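Local structure of putative hemin storage protein (Bordetella bronchiseptica, 6AU1) at residues I6-V10 and V352-S357; R35-L39 and N342-A346; V230-Y236 and Y260-M266; L317-V322 and A348-M353; L94-F99 and I141-Y145. The protein cleaves deacetylated poly-beta-1,6-N-acetylglucosamine through the glycoside hydrolase domain described here, one part of the longer PgaB (BpsB) protein, and can thereby disrupt bacterial biofilms. One frame throughout, in Å; residues are numbered along the deposited sequence.

Interaction 1: residues I6-V10 and V352-S357; sequences IERIV and VMSLKS
The guanidinium of Arg-8, carried by the first barrel strand, reaches the last residue of the chain: NH2 donates to Ser-357 O of the C-terminal carboxylate at 3.2 Å, with an N-H...O angle of 159°. The acceptor lies in the guanidinium plane, yet the donor stands well above the plane of the carboxyl group, and Ser-357 is poorly ordered, so the bond is probably a modest one. Arg-8 NE donates to Ile-330 O, outside the contact. A bend at chi2 (-72°) directs CD and the guanidinium toward Ser-357. Arg-8 CG meets Leu-355 CD2 at 3.7 Å as the two side chains run past each other in opposite senses. The tail itself is folded by an ST turn, Lys-356 N donating to Ser-354 OG at 3.2 Å, and by Ser-357 OG bonding to Ser-354 O. On the helix side, Met-353 starts away from the strand, but its doubly bent chain returns CE to within 3.5 Å of Ile-9 O and 3.9 Å of Val-10 CG2. Met-353 O is buried here without a partner. Strand 8-12 and helix 346-353 thus pack as the inner strand and outer helix of a TIM barrel, first element against last.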
# COMPACT_ATOMS: atom_id res chain seq x y z
N ILE A 6 -16.63 11.77 0.24
CA ILE A 6 -15.29 12.33 0.04
C ILE A 6 -14.29 11.69 0.99
O ILE A 6 -14.56 11.56 2.19
CB ILE A 6 -15.29 13.86 0.26
CG1 ILE A 6 -16.23 14.55 -0.73
CG2 ILE A 6 -13.89 14.43 0.10
CD1 ILE A 6 -16.28 16.05 -0.57
N GLU A 7 -13.14 11.28 0.46
CA GLU A 7 -12.07 10.77 1.32
C GLU A 7 -10.94 11.78 1.38
O GLU A 7 -10.52 12.33 0.36
CB GLU A 7 -11.53 9.42 0.83
CG GLU A 7 -12.53 8.28 0.95
CD GLU A 7 -12.94 8.00 2.39
OE1 GLU A 7 -12.06 7.94 3.27
OE2 GLU A 7 -14.16 7.83 2.64
N ARG A 8 -10.46 12.02 2.58
CA ARG A 8 -9.30 12.86 2.81
C ARG A 8 -8.46 12.09 3.79
O ARG A 8 -8.87 11.92 4.93
CB ARG A 8 -9.70 14.23 3.36
CG ARG A 8 -10.66 15.02 2.46
CD ARG A 8 -9.92 15.53 1.22
NE ARG A 8 -10.80 15.90 0.11
CZ ARG A 8 -11.47 17.04 0.05
NH1 ARG A 8 -11.38 17.91 1.04
NH2 ARG A 8 -12.25 17.30 -1.00
N ILE A 9 -7.33 11.56 3.34
CA ILE A 9 -6.65 10.59 4.19
C ILE A 9 -5.25 11.01 4.57
O ILE A 9 -4.61 11.82 3.90
CB ILE A 9 -6.63 9.19 3.54
CG1 ILE A 9 -5.75 9.16 2.28
CG2 ILE A 9 -8.07 8.74 3.19
CD1 ILE A 9 -4.28 8.78 2.55
N VAL A 10 -4.78 10.44 5.67
CA VAL A 10 -3.42 10.66 6.14
C VAL A 10 -2.81 9.29 6.37
O VAL A 10 -3.39 8.47 7.08
CB VAL A 10 -3.37 11.48 7.46
CG1 VAL A 10 -1.91 11.67 7.92
CG2 VAL A 10 -4.06 12.84 7.28
N VAL A 352 -8.09 22.50 3.28
CA VAL A 352 -8.22 21.60 2.14
C VAL A 352 -8.33 20.12 2.56
O VAL A 352 -8.72 19.28 1.75
CB VAL A 352 -7.06 21.75 1.13
CG1 VAL A 352 -7.23 23.04 0.34
CG2 VAL A 352 -5.71 21.69 1.84
N MET A 353 -8.02 19.81 3.81
CA MET A 353 -8.13 18.42 4.25
C MET A 353 -9.46 18.21 4.96
O MET A 353 -9.84 17.07 5.24
CB MET A 353 -6.95 18.03 5.15
CG MET A 353 -5.67 17.72 4.39
SD MET A 353 -5.78 16.24 3.35
CE MET A 353 -5.92 14.95 4.61
N SER A 354 -10.17 19.31 5.21
CA SER A 354 -11.50 19.26 5.81
C SER A 354 -12.50 18.52 4.92
O SER A 354 -12.46 18.64 3.69
CB SER A 354 -12.01 20.68 6.09
OG SER A 354 -13.38 20.67 6.47
N LEU A 355 -13.39 17.76 5.55
CA LEU A 355 -14.39 16.98 4.82
C LEU A 355 -15.56 17.83 4.33
O LEU A 355 -16.51 17.31 3.73
CB LEU A 355 -14.90 15.82 5.69
CG LEU A 355 -13.88 14.71 5.98
CD1 LEU A 355 -14.47 13.67 6.93
CD2 LEU A 355 -13.42 14.07 4.69
N LYS A 356 -15.50 19.13 4.60
CA LYS A 356 -16.47 20.07 4.03
C LYS A 356 -15.86 20.74 2.81
O LYS A 356 -15.67 21.96 2.79
CB LYS A 356 -16.89 21.11 5.07
N SER A 357 -15.55 19.95 1.79
CA SER A 357 -14.79 20.44 0.64
C SER A 357 -15.18 19.76 -0.67
O SER A 357 -14.35 19.60 -1.57
CB SER A 357 -13.30 20.23 0.89
OG SER A 357 -12.82 20.98 2.00
OXT SER A 357 -16.32 19.35 -0.86

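Interaction 2: residues R35-L39 and N342-A346; sequences RMKDL and NHPDA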
# COMPACT_ATOMS: atom_id res chain seq x y z
N ARG A 35 -2.76 16.22 16.23
CA ARG A 35 -2.78 16.66 14.85
C ARG A 35 -3.97 16.08 14.08
O ARG A 35 -4.60 16.78 13.29
CB ARG A 35 -1.48 16.28 14.14
CG ARG A 35 -0.31 17.18 14.49
CD ARG A 35 1.00 16.57 13.98
NE ARG A 35 1.04 16.40 12.53
CZ ARG A 35 1.27 17.40 11.68
NH1 ARG A 35 1.46 18.63 12.13
NH2 ARG A 35 1.29 17.18 10.37
N MET A 36 -4.26 14.80 14.31
CA MET A 36 -5.38 14.18 13.60
C MET A 36 -6.73 14.71 14.09
O MET A 36 -7.67 14.85 13.30
CB MET A 36 -5.31 12.66 13.72
CG MET A 36 -4.07 12.04 13.03
SD MET A 36 -3.91 12.44 11.26
CE MET A 36 -2.77 13.81 11.28
N LYS A 37 -6.84 15.02 15.38
CA LYS A 37 -8.06 15.62 15.89
C LYS A 37 -8.28 16.97 15.21
O LYS A 37 -9.40 17.32 14.83
CB LYS A 37 -8.00 15.77 17.42
CG LYS A 37 -9.20 16.43 18.06
CD LYS A 37 -9.20 16.22 19.58
CE LYS A 37 -7.85 16.55 20.21
NZ LYS A 37 -7.87 16.45 21.70
N ASP A 38 -7.19 17.71 15.02
CA ASP A 38 -7.23 19.04 14.43
C ASP A 38 -7.55 19.00 12.93
O ASP A 38 -8.35 19.79 12.42
CB ASP A 38 -5.89 19.74 14.67
CG ASP A 38 -5.87 21.17 14.17
OD1 ASP A 38 -6.95 21.79 14.09
OD2 ASP A 38 -4.77 21.67 13.87
N LEU A 39 -6.91 18.07 12.24
CA LEU A 39 -6.99 17.97 10.79
C LEU A 39 -8.29 17.29 10.35
O LEU A 39 -8.81 17.58 9.27
CB LEU A 39 -5.78 17.21 10.27
CG LEU A 39 -5.32 17.46 8.84
CD1 LEU A 39 -4.94 18.92 8.65
CD2 LEU A 39 -4.14 16.55 8.52
N ASN A 342 5.92 18.63 13.20
CA ASN A 342 4.75 19.38 12.77
C ASN A 342 4.74 19.61 11.27
O ASN A 342 4.48 20.72 10.79
CB ASN A 342 4.67 20.72 13.51
CG ASN A 342 4.57 20.55 15.01
OD1 ASN A 342 5.36 21.11 15.77
ND2 ASN A 342 3.60 19.75 15.45
N HIS A 343 5.03 18.55 10.52
CA HIS A 343 4.98 18.63 9.08
C HIS A 343 4.17 17.50 8.47
O HIS A 343 4.38 16.34 8.79
CB HIS A 343 6.38 18.63 8.49
CG HIS A 343 6.36 18.95 7.03
ND1 HIS A 343 6.04 18.01 6.08
CD2 HIS A 343 6.55 20.11 6.37
CE1 HIS A 343 6.06 18.57 4.89
NE2 HIS A 343 6.37 19.85 5.03
N PRO A 344 3.24 17.83 7.54
CA PRO A 344 2.99 19.19 7.04
C PRO A 344 2.33 20.09 8.08
O PRO A 344 1.86 19.61 9.11
CB PRO A 344 2.07 18.96 5.84
CG PRO A 344 1.40 17.65 6.10
CD PRO A 344 2.42 16.82 6.85
N ASP A 345 2.33 21.39 7.81
CA ASP A 345 1.74 22.37 8.70
C ASP A 345 0.22 22.18 8.74
O ASP A 345 -0.47 22.42 7.74
CB ASP A 345 2.12 23.78 8.22
CG ASP A 345 1.56 24.89 9.11
OD1 ASP A 345 0.72 24.64 10.00
OD2 ASP A 345 1.97 26.04 8.90
N ALA A 346 -0.28 21.74 9.89
CA ALA A 346 -1.70 21.45 10.07
C ALA A 346 -2.57 22.68 9.85
O ALA A 346 -3.62 22.59 9.21
CB ALA A 346 -1.94 20.89 11.47
O HOH W 1 1.71 21.62 12.22
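Arg-35 grips Pro-344 O end-on with both terminal nitrogens, NH2 at 2.8 Å and NH1 at 3.2 Å. The NH2 bond is the straighter, 161° at the hydrogen, and uses a lone pair in the carbonyl plane; NH1 approaches nearly along the C=O axis, but its bond is more bent, 136° at the hydrogen. The oxygen lies in the guanidinium plane, so the two bonds fix the rotation of the group. Its charge is met by Asp-337, which forms a salt bridge with NH2. The bend at chi3 (61°) turns the guanidinium across the loop, bringing one face over His-343 N.

A water extends the polar network: it donates to Asn-342 O at 3.2 Å, accepts from Ala-346 N and takes a weak bond from Arg-35 NH1. In the TIM barrel, this joins the C-terminal end of helix 22-39 to the loop between strand 332-335 and helix 346-353. That loop contains a cis peptide bond before Pro-344, and Asp-345 is the N-cap of the final helix.

The remaining contacts are van der Waals touches of carbon on polar atoms. Ala-346 CB fits against helix 22-39, 3.8 Å from Asp-38 OD2, a carboxylate whose OD1 is engaged by Arg-350. One turn further along the helix than Arg-35, Leu-39 CD1 rests 3.9 Å from Ala-346 O, and Pro-344 CD lies 3.7 Å from Arg-35 NH2.

Interaction 3: residues V230-Y236 and Y260-M266; sequences VVARNLY and YDFVALM. With EDO (1,2-ethanediol), chain G.
Arg-233 lays its CB over the centre of the Tyr-260 ring, 3.7 Å from the centroid and 7° off the normal, in the seam between two parallel neighbouring strands of the TIM barrel, 230-235 and 262-266. The arginine chain runs extended across the ring, so NH1 reaches Tyr-260 OH at 3.0 Å, with the guanidinium and ring planes nearly perpendicular; Arg-233 NH2 bonds to Ala-163 O and Tyr-260 OH to Thr-213. At the ring edge Val-231 CG2 fills in beside CD1. On the same side of the sheet as Arg-233, Leu-235 wedges CD2 against Val-263 CG1 at 3.6 Å. The opposite side carries Ala-232, Asn-234, Phe-262 and Ala-264; Ala-232 CB meets Phe-262 CB, and Val-230 CG1 packs by the Phe-262 ring. Asn-234 ND2 makes weak hydrogen bonds to Ala-264 O, at 3.4 Å, and to Glu-300. At the start of the seam, Asp-261 OD2 takes Val-231 N through its anti lone pair at 2.8 Å. At the far end of the contact, Tyr-236 OH bonds to a 1,2-ethanediol, probably from the crystallisation liquor. Met-266 bends at chi3 (-65°) into a Met-aromatic arrangement, its CE making a CH-pi contact 3.4 Å from the Tyr-236 centroid, with SD farther above the same face.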
# COMPACT_ATOMS: atom_id res chain seq x y z
N VAL A 230 -13.91 -2.22 4.55
CA VAL A 230 -13.51 -1.45 3.38
C VAL A 230 -12.09 -1.80 2.98
O VAL A 230 -11.24 -2.00 3.85
CB VAL A 230 -13.59 0.06 3.66
CG1 VAL A 230 -13.33 0.86 2.39
CG2 VAL A 230 -14.95 0.41 4.26
N VAL A 231 -11.82 -1.90 1.69
CA VAL A 231 -10.44 -2.16 1.25
C VAL A 231 -9.93 -1.15 0.23
O VAL A 231 -10.66 -0.72 -0.67
CB VAL A 231 -10.27 -3.60 0.67
CG1 VAL A 231 -10.54 -4.65 1.75
CG2 VAL A 231 -11.16 -3.82 -0.56
N ALA A 232 -8.66 -0.79 0.38
CA ALA A 232 -7.96 0.04 -0.59
C ALA A 232 -6.66 -0.65 -0.96
O ALA A 232 -6.17 -1.50 -0.21
CB ALA A 232 -7.68 1.43 -0.02
N ARG A 233 -6.10 -0.29 -2.11
CA ARG A 233 -4.78 -0.82 -2.47
C ARG A 233 -3.95 0.28 -3.12
O ARG A 233 -4.47 1.06 -3.91
CB ARG A 233 -4.91 -2.03 -3.40
CG ARG A 233 -3.54 -2.65 -3.80
CD ARG A 233 -3.71 -4.02 -4.47
NE ARG A 233 -2.47 -4.44 -5.14
CZ ARG A 233 -2.43 -5.38 -6.08
NH1 ARG A 233 -3.54 -6.03 -6.44
NH2 ARG A 233 -1.27 -5.66 -6.67
N ASN A 234 -2.66 0.34 -2.77
CA ASN A 234 -1.74 1.27 -3.42
C ASN A 234 -1.51 0.90 -4.88
O ASN A 234 -1.23 -0.27 -5.21
CB ASN A 234 -0.37 1.29 -2.72
CG ASN A 234 -0.39 2.04 -1.41
OD1 ASN A 234 0.14 1.55 -0.42
ND2 ASN A 234 -0.96 3.25 -1.40
N LEU A 235 -1.60 1.90 -5.75
CA LEU A 235 -1.37 1.74 -7.18
C LEU A 235 -0.27 2.71 -7.61
O LEU A 235 -0.33 3.90 -7.30
CB LEU A 235 -2.66 2.02 -7.97
CG LEU A 235 -2.59 2.06 -9.50
CD1 LEU A 235 -2.12 0.71 -10.06
CD2 LEU A 235 -3.94 2.43 -10.06
N TYR A 236 0.72 2.19 -8.32
CA TYR A 236 1.77 3.03 -8.89
C TYR A 236 1.24 3.87 -10.07
O TYR A 236 0.32 3.46 -10.77
CB TYR A 236 2.93 2.16 -9.37
CG TYR A 236 3.88 1.75 -8.27
CD1 TYR A 236 4.88 2.62 -7.83
CD2 TYR A 236 3.80 0.50 -7.68
CE1 TYR A 236 5.76 2.25 -6.83
CE2 TYR A 236 4.68 0.12 -6.67
CZ TYR A 236 5.66 1.00 -6.25
OH TYR A 236 6.54 0.63 -5.26
N TYR A 260 -11.49 -2.93 -5.67
CA TYR A 260 -11.27 -2.28 -4.37
C TYR A 260 -12.27 -1.16 -4.16
O TYR A 260 -12.78 -0.58 -5.11
CB TYR A 260 -9.83 -1.74 -4.25
CG TYR A 260 -8.82 -2.85 -4.42
CD1 TYR A 260 -8.58 -3.75 -3.40
CD2 TYR A 260 -8.13 -3.01 -5.62
CE1 TYR A 260 -7.67 -4.78 -3.55
CE2 TYR A 260 -7.23 -4.04 -5.78
CZ TYR A 260 -7.00 -4.92 -4.75
OH TYR A 260 -6.11 -5.95 -4.92
N ASP A 261 -12.57 -0.87 -2.89
CA ASP A 261 -13.47 0.24 -2.61
C ASP A 261 -12.81 1.55 -2.98
O ASP A 261 -13.46 2.45 -3.53
CB ASP A 261 -13.86 0.25 -1.15
CG ASP A 261 -14.63 -0.98 -0.76
OD1 ASP A 261 -15.79 -1.11 -1.20
OD2 ASP A 261 -14.07 -1.83 -0.03
N PHE A 262 -11.51 1.64 -2.70
CA PHE A 262 -10.72 2.80 -3.07
C PHE A 262 -9.39 2.39 -3.66
O PHE A 262 -8.80 1.39 -3.25
CB PHE A 262 -10.48 3.71 -1.86
CG PHE A 262 -11.74 4.30 -1.30
CD1 PHE A 262 -12.42 5.28 -2.01
CD2 PHE A 262 -12.26 3.85 -0.11
CE1 PHE A 262 -13.58 5.83 -1.50
CE2 PHE A 262 -13.43 4.39 0.39
CZ PHE A 262 -14.09 5.38 -0.31
N VAL A 263 -8.94 3.17 -4.63
CA VAL A 263 -7.62 2.98 -5.22
C VAL A 263 -6.72 4.07 -4.67
O VAL A 263 -6.99 5.26 -4.88
CB VAL A 263 -7.67 3.07 -6.75
CG1 VAL A 263 -6.25 2.99 -7.34
CG2 VAL A 263 -8.53 1.95 -7.31
N ALA A 264 -5.68 3.67 -3.93
CA ALA A 264 -4.75 4.63 -3.34
C ALA A 264 -3.62 4.91 -4.32
O ALA A 264 -2.55 4.29 -4.26
CB ALA A 264 -4.20 4.12 -2.01
N LEU A 265 -3.86 5.85 -5.22
CA LEU A 265 -2.94 6.10 -6.32
C LEU A 265 -1.78 6.97 -5.85
O LEU A 265 -2.00 8.05 -5.29
CB LEU A 265 -3.70 6.77 -7.47
CG LEU A 265 -2.89 7.23 -8.67
CD1 LEU A 265 -2.15 6.08 -9.32
CD2 LEU A 265 -3.83 7.89 -9.69
N MET A 266 -0.56 6.51 -6.07
CA MET A 266 0.59 7.23 -5.55
C MET A 266 0.95 8.39 -6.49
O MET A 266 1.76 8.26 -7.41
CB MET A 266 1.75 6.25 -5.30
CG MET A 266 1.34 5.27 -4.19
SD MET A 266 2.52 3.99 -3.73
CE MET A 266 2.56 3.04 -5.24
C1 EDO G . 8.02 -1.34 -2.89
O1 EDO G . 7.07 -1.84 -1.93
C2 EDO G . 7.94 -2.16 -4.18
O2 EDO G . 6.71 -1.88 -4.85

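Interaction 4: residues L317-V322 and A348-M353; sequences LRRQMV and ALRDVM
Leu-317 meets Leu-349 at about a right angle, CD2 to CD1 at 3.7 Å, where two neighbouring outer helices of the TIM barrel run side by side; the short segments lie 17° from parallel, their axes 10.1 Å apart. Next comes Arg-318, a knob in the hole formed by Ala-348, Leu-349, Asp-351 and Val-352. Its chain is extended from CG to NE, with CB against Leu-349 CD2 and CG beside Val-352 CG2. At its end NH2 forms a salt bridge with Asp-351 OD2 at 2.9 Å (N-H...O 163°), met on the syn side but 33° out of the carboxylate plane, while NE adds a weak bond to OD1. The two planar groups are twisted against each other, and Val-352 CG1 sits over one face of the guanidinium. One turn on, Met-321 reaches inward with an extended chain, SD 3.7 Å from Val-352 CG2 and CE 3.7 Å from Met-353 SD. Last, Val-322 CG2 brushes Val-352 CG1 at 4.2 Å.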
# COMPACT_ATOMS: atom_id res chain seq x y z
N LEU A 317 2.49 21.20 -1.18
CA LEU A 317 1.50 20.16 -0.97
C LEU A 317 0.08 20.71 -1.12
O LEU A 317 -0.78 20.10 -1.78
CB LEU A 317 1.68 19.54 0.41
CG LEU A 317 0.78 18.37 0.80
CD1 LEU A 317 0.97 17.23 -0.18
CD2 LEU A 317 1.10 17.92 2.23
N ARG A 318 -0.16 21.87 -0.53
CA ARG A 318 -1.48 22.49 -0.63
C ARG A 318 -1.79 22.85 -2.08
O ARG A 318 -2.94 22.70 -2.53
CB ARG A 318 -1.57 23.74 0.26
CG ARG A 318 -2.99 24.30 0.37
CD ARG A 318 -3.03 25.49 1.33
NE ARG A 318 -4.39 26.02 1.52
CZ ARG A 318 -5.01 26.80 0.64
NH1 ARG A 318 -4.41 27.15 -0.49
NH2 ARG A 318 -6.24 27.24 0.90
N ARG A 319 -0.79 23.34 -2.81
CA ARG A 319 -1.03 23.71 -4.21
C ARG A 319 -1.43 22.48 -5.02
O ARG A 319 -2.25 22.58 -5.94
CB ARG A 319 0.21 24.36 -4.84
CG ARG A 319 0.45 25.80 -4.45
CD ARG A 319 1.68 26.33 -5.17
NE ARG A 319 2.25 27.51 -4.51
CZ ARG A 319 3.54 27.83 -4.53
NH1 ARG A 319 4.41 27.05 -5.17
NH2 ARG A 319 3.96 28.92 -3.90
N GLN A 320 -0.85 21.32 -4.68
CA GLN A 320 -1.23 20.09 -5.37
C GLN A 320 -2.69 19.74 -5.05
O GLN A 320 -3.45 19.34 -5.94
CB GLN A 320 -0.30 18.93 -4.99
CG GLN A 320 1.08 19.07 -5.59
CD GLN A 320 1.97 17.88 -5.29
OE1 GLN A 320 1.82 17.24 -4.25
NE2 GLN A 320 2.88 17.57 -6.19
N MET A 321 -3.08 19.91 -3.79
CA MET A 321 -4.46 19.63 -3.41
C MET A 321 -5.43 20.59 -4.10
O MET A 321 -6.48 20.17 -4.57
CB MET A 321 -4.62 19.70 -1.89
CG MET A 321 -3.90 18.55 -1.18
SD MET A 321 -3.97 18.73 0.60
CE MET A 321 -3.03 17.28 1.10
N VAL A 322 -5.07 21.87 -4.18
CA VAL A 322 -5.94 22.83 -4.85
C VAL A 322 -6.04 22.47 -6.34
O VAL A 322 -7.12 22.57 -6.94
CB VAL A 322 -5.45 24.29 -4.67
CG1 VAL A 322 -6.20 25.28 -5.59
CG2 VAL A 322 -5.59 24.71 -3.20
N ALA A 348 -2.02 25.18 7.94
CA ALA A 348 -2.06 25.56 6.54
C ALA A 348 -2.91 24.60 5.71
O ALA A 348 -3.52 25.01 4.72
CB ALA A 348 -0.66 25.63 5.98
N LEU A 349 -2.95 23.33 6.10
CA LEU A 349 -3.65 22.29 5.33
C LEU A 349 -5.07 22.03 5.78
O LEU A 349 -5.81 21.34 5.09
CB LEU A 349 -2.90 20.97 5.40
CG LEU A 349 -1.76 20.63 4.45
CD1 LEU A 349 -1.55 19.12 4.45
CD2 LEU A 349 -2.01 21.16 3.05
N ARG A 350 -5.44 22.54 6.96
CA ARG A 350 -6.76 22.27 7.52
C ARG A 350 -7.89 22.51 6.53
O ARG A 350 -8.78 21.67 6.39
CB ARG A 350 -6.98 23.11 8.78
CG ARG A 350 -8.18 22.68 9.60
CD ARG A 350 -8.32 23.49 10.88
NE ARG A 350 -7.08 23.51 11.65
CZ ARG A 350 -6.35 24.60 11.87
NH1 ARG A 350 -5.23 24.52 12.59
NH2 ARG A 350 -6.73 25.77 11.38
N ASP A 351 -7.86 23.64 5.82
CA ASP A 351 -9.01 23.99 5.00
C ASP A 351 -9.18 23.05 3.80
O ASP A 351 -10.31 22.82 3.37
CB ASP A 351 -8.96 25.46 4.54
CG ASP A 351 -7.68 25.83 3.79
OD1 ASP A 351 -6.83 24.95 3.52
OD2 ASP A 351 -7.55 27.03 3.46
N VAL A 352 -8.09 22.50 3.28
CA VAL A 352 -8.22 21.60 2.14
C VAL A 352 -8.33 20.12 2.56
O VAL A 352 -8.72 19.28 1.75
CB VAL A 352 -7.06 21.75 1.13
CG1 VAL A 352 -7.23 23.04 0.34
CG2 VAL A 352 -5.71 21.69 1.84
N MET A 353 -8.02 19.81 3.81
CA MET A 353 -8.13 18.42 4.25
C MET A 353 -9.46 18.21 4.96
O MET A 353 -9.84 17.07 5.24
CB MET A 353 -6.95 18.03 5.15
CG MET A 353 -5.67 17.72 4.39
SD MET A 353 -5.78 16.24 3.35
CE MET A 353 -5.92 14.95 4.61

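Interaction 5: residues L94-F99 and I141-Y145; sequences LPVLTF and ISEIY
Tyr-145 OH donates to Pro-95 O at 2.7 Å, the shortest polar bond of the contact. The hydroxyl stands above the carbonyl plane, 51° out of it, and the C=O...O angle is 125°, so it does not sit on a lone pair. The ring itself is pinned from one face by Leu-94, whose CD2 lies 3.7 Å from the centroid and 10° off the normal, a CH-pi contact over the ring centre. Leu-94 and Tyr-145 approach from opposite directions.

A second aromatic, Phe-99, faces the preceding helix residues. Ile-144 CD1 lies over one face of the phenyl ring, offset toward its rim, 4.1 Å from the centroid. Ile-141 crosses the same side chain at about a right angle, its CG1 4.0 Å from Phe-99 CD2, and its CG2 comes within 3.4 Å of Val-96 O. Leu-97 CD2 adds a looser touch on Ile-141 CD1.

The loop leaving strand 89-94 at the C-terminal end of a TIM-barrel strand is thus packed against helix 135-151. Asp-162 also holds the loop, accepting from the backbone N of Val-96, Leu-97 and Thr-98. Across this buried, mainly apolar interface, the phenol bond satisfies Pro-95 O, whereas Val-96 O, close to CG2 and CD1 of Ile-141, has no partner in the model and probably carries a desolvation cost.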
# COMPACT_ATOMS: atom_id res chain seq x y z
N LEU A 94 -0.84 -3.04 5.55
CA LEU A 94 -0.02 -4.24 5.72
C LEU A 94 0.51 -4.69 4.36
O LEU A 94 -0.15 -4.47 3.36
CB LEU A 94 -0.85 -5.35 6.37
CG LEU A 94 -0.23 -6.50 7.16
CD1 LEU A 94 0.65 -5.98 8.31
CD2 LEU A 94 -1.32 -7.44 7.67
N PRO A 95 1.69 -5.32 4.33
CA PRO A 95 2.17 -5.90 3.07
C PRO A 95 1.25 -7.00 2.58
O PRO A 95 0.55 -7.63 3.36
CB PRO A 95 3.54 -6.48 3.44
CG PRO A 95 3.95 -5.76 4.70
CD PRO A 95 2.64 -5.54 5.43
N VAL A 96 1.27 -7.23 1.27
CA VAL A 96 0.55 -8.34 0.69
C VAL A 96 1.45 -9.58 0.68
O VAL A 96 0.98 -10.71 0.90
CB VAL A 96 0.08 -8.01 -0.73
CG1 VAL A 96 -0.71 -9.18 -1.33
CG2 VAL A 96 -0.77 -6.72 -0.73
N LEU A 97 2.73 -9.37 0.39
CA LEU A 97 3.68 -10.46 0.14
C LEU A 97 4.95 -10.43 0.98
O LEU A 97 5.51 -11.49 1.30
CB LEU A 97 4.12 -10.46 -1.33
CG LEU A 97 3.03 -10.54 -2.40
CD1 LEU A 97 3.73 -10.53 -3.76
CD2 LEU A 97 2.18 -11.80 -2.22
N THR A 98 5.43 -9.23 1.32
CA THR A 98 6.76 -9.13 1.97
C THR A 98 6.70 -9.38 3.47
O THR A 98 6.45 -8.46 4.26
CB THR A 98 7.43 -7.75 1.74
OG1 THR A 98 6.61 -6.70 2.27
CG2 THR A 98 7.69 -7.50 0.26
N PHE A 99 6.90 -10.64 3.85
CA PHE A 99 7.06 -11.04 5.24
C PHE A 99 8.28 -11.91 5.33
O PHE A 99 8.30 -13.01 4.77
CB PHE A 99 5.82 -11.78 5.74
CG PHE A 99 4.57 -10.96 5.66
CD1 PHE A 99 4.24 -10.09 6.70
CD2 PHE A 99 3.74 -11.04 4.55
CE1 PHE A 99 3.08 -9.31 6.62
CE2 PHE A 99 2.59 -10.27 4.46
CZ PHE A 99 2.26 -9.40 5.51
N ILE A 141 0.78 -16.12 4.98
CA ILE A 141 0.29 -14.75 4.83
C ILE A 141 -1.16 -14.66 5.33
O ILE A 141 -1.53 -13.72 6.04
CB ILE A 141 0.37 -14.27 3.37
CG1 ILE A 141 1.84 -14.19 2.94
CG2 ILE A 141 -0.28 -12.90 3.23
CD1 ILE A 141 2.01 -14.03 1.41
N SER A 142 -1.96 -15.64 4.95
CA SER A 142 -3.35 -15.69 5.40
C SER A 142 -3.46 -15.67 6.92
O SER A 142 -4.34 -15.01 7.49
CB SER A 142 -4.03 -16.93 4.83
OG SER A 142 -4.08 -16.84 3.41
N GLU A 143 -2.56 -16.39 7.58
CA GLU A 143 -2.60 -16.50 9.03
C GLU A 143 -2.13 -15.22 9.70
O GLU A 143 -2.61 -14.85 10.78
CB GLU A 143 -1.79 -17.70 9.49
CG GLU A 143 -2.52 -19.03 9.21
CD GLU A 143 -1.68 -20.25 9.48
OE1 GLU A 143 -0.49 -20.10 9.83
OE2 GLU A 143 -2.21 -21.38 9.34
N ILE A 144 -1.19 -14.53 9.06
CA ILE A 144 -0.75 -13.23 9.58
C ILE A 144 -1.91 -12.23 9.54
O ILE A 144 -2.13 -11.49 10.50
CB ILE A 144 0.48 -12.71 8.79
CG1 ILE A 144 1.69 -13.61 9.07
CG2 ILE A 144 0.80 -11.25 9.17
CD1 ILE A 144 2.89 -13.33 8.15
N TYR A 145 -2.67 -12.24 8.45
CA TYR A 145 -3.84 -11.37 8.34
C TYR A 145 -4.91 -11.77 9.36
O TYR A 145 -5.56 -10.91 9.95
CB TYR A 145 -4.42 -11.40 6.92
CG TYR A 145 -3.79 -10.36 6.01
CD1 TYR A 145 -2.53 -10.55 5.45
CD2 TYR A 145 -4.47 -9.19 5.70
CE1 TYR A 145 -1.96 -9.58 4.61
CE2 TYR A 145 -3.92 -8.22 4.88
CZ TYR A 145 -2.66 -8.41 4.34
OH TYR A 145 -2.14 -7.43 3.52

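How the interactions relate
Interactions 1, 2 and 4 form one continuous region where the barrel closes, with centres 9 to 13 Å apart. Interactions 1 and 4 share Val-352 and Met-353; interaction 2 joins 4 through the Asp-38 OD1 to Arg-350 NE salt bridge at 3.0 Å, and joins 1 where Leu-39 CD2 lies 3.9 Å from Val-10 CG2. Interaction 3 reaches this region through Glu-7 CG, 3.5 Å from Phe-262 CZ, and belongs to the same sheet as strand 8-12. Interaction 5 lies across the chain's centre from 1 and 4; its centre is about 17 Å from that of interaction 3, with nearest atoms about 5 Å apart. The 1,2-ethanediol at Tyr-236 of interaction 3 also bonds to Asp-161.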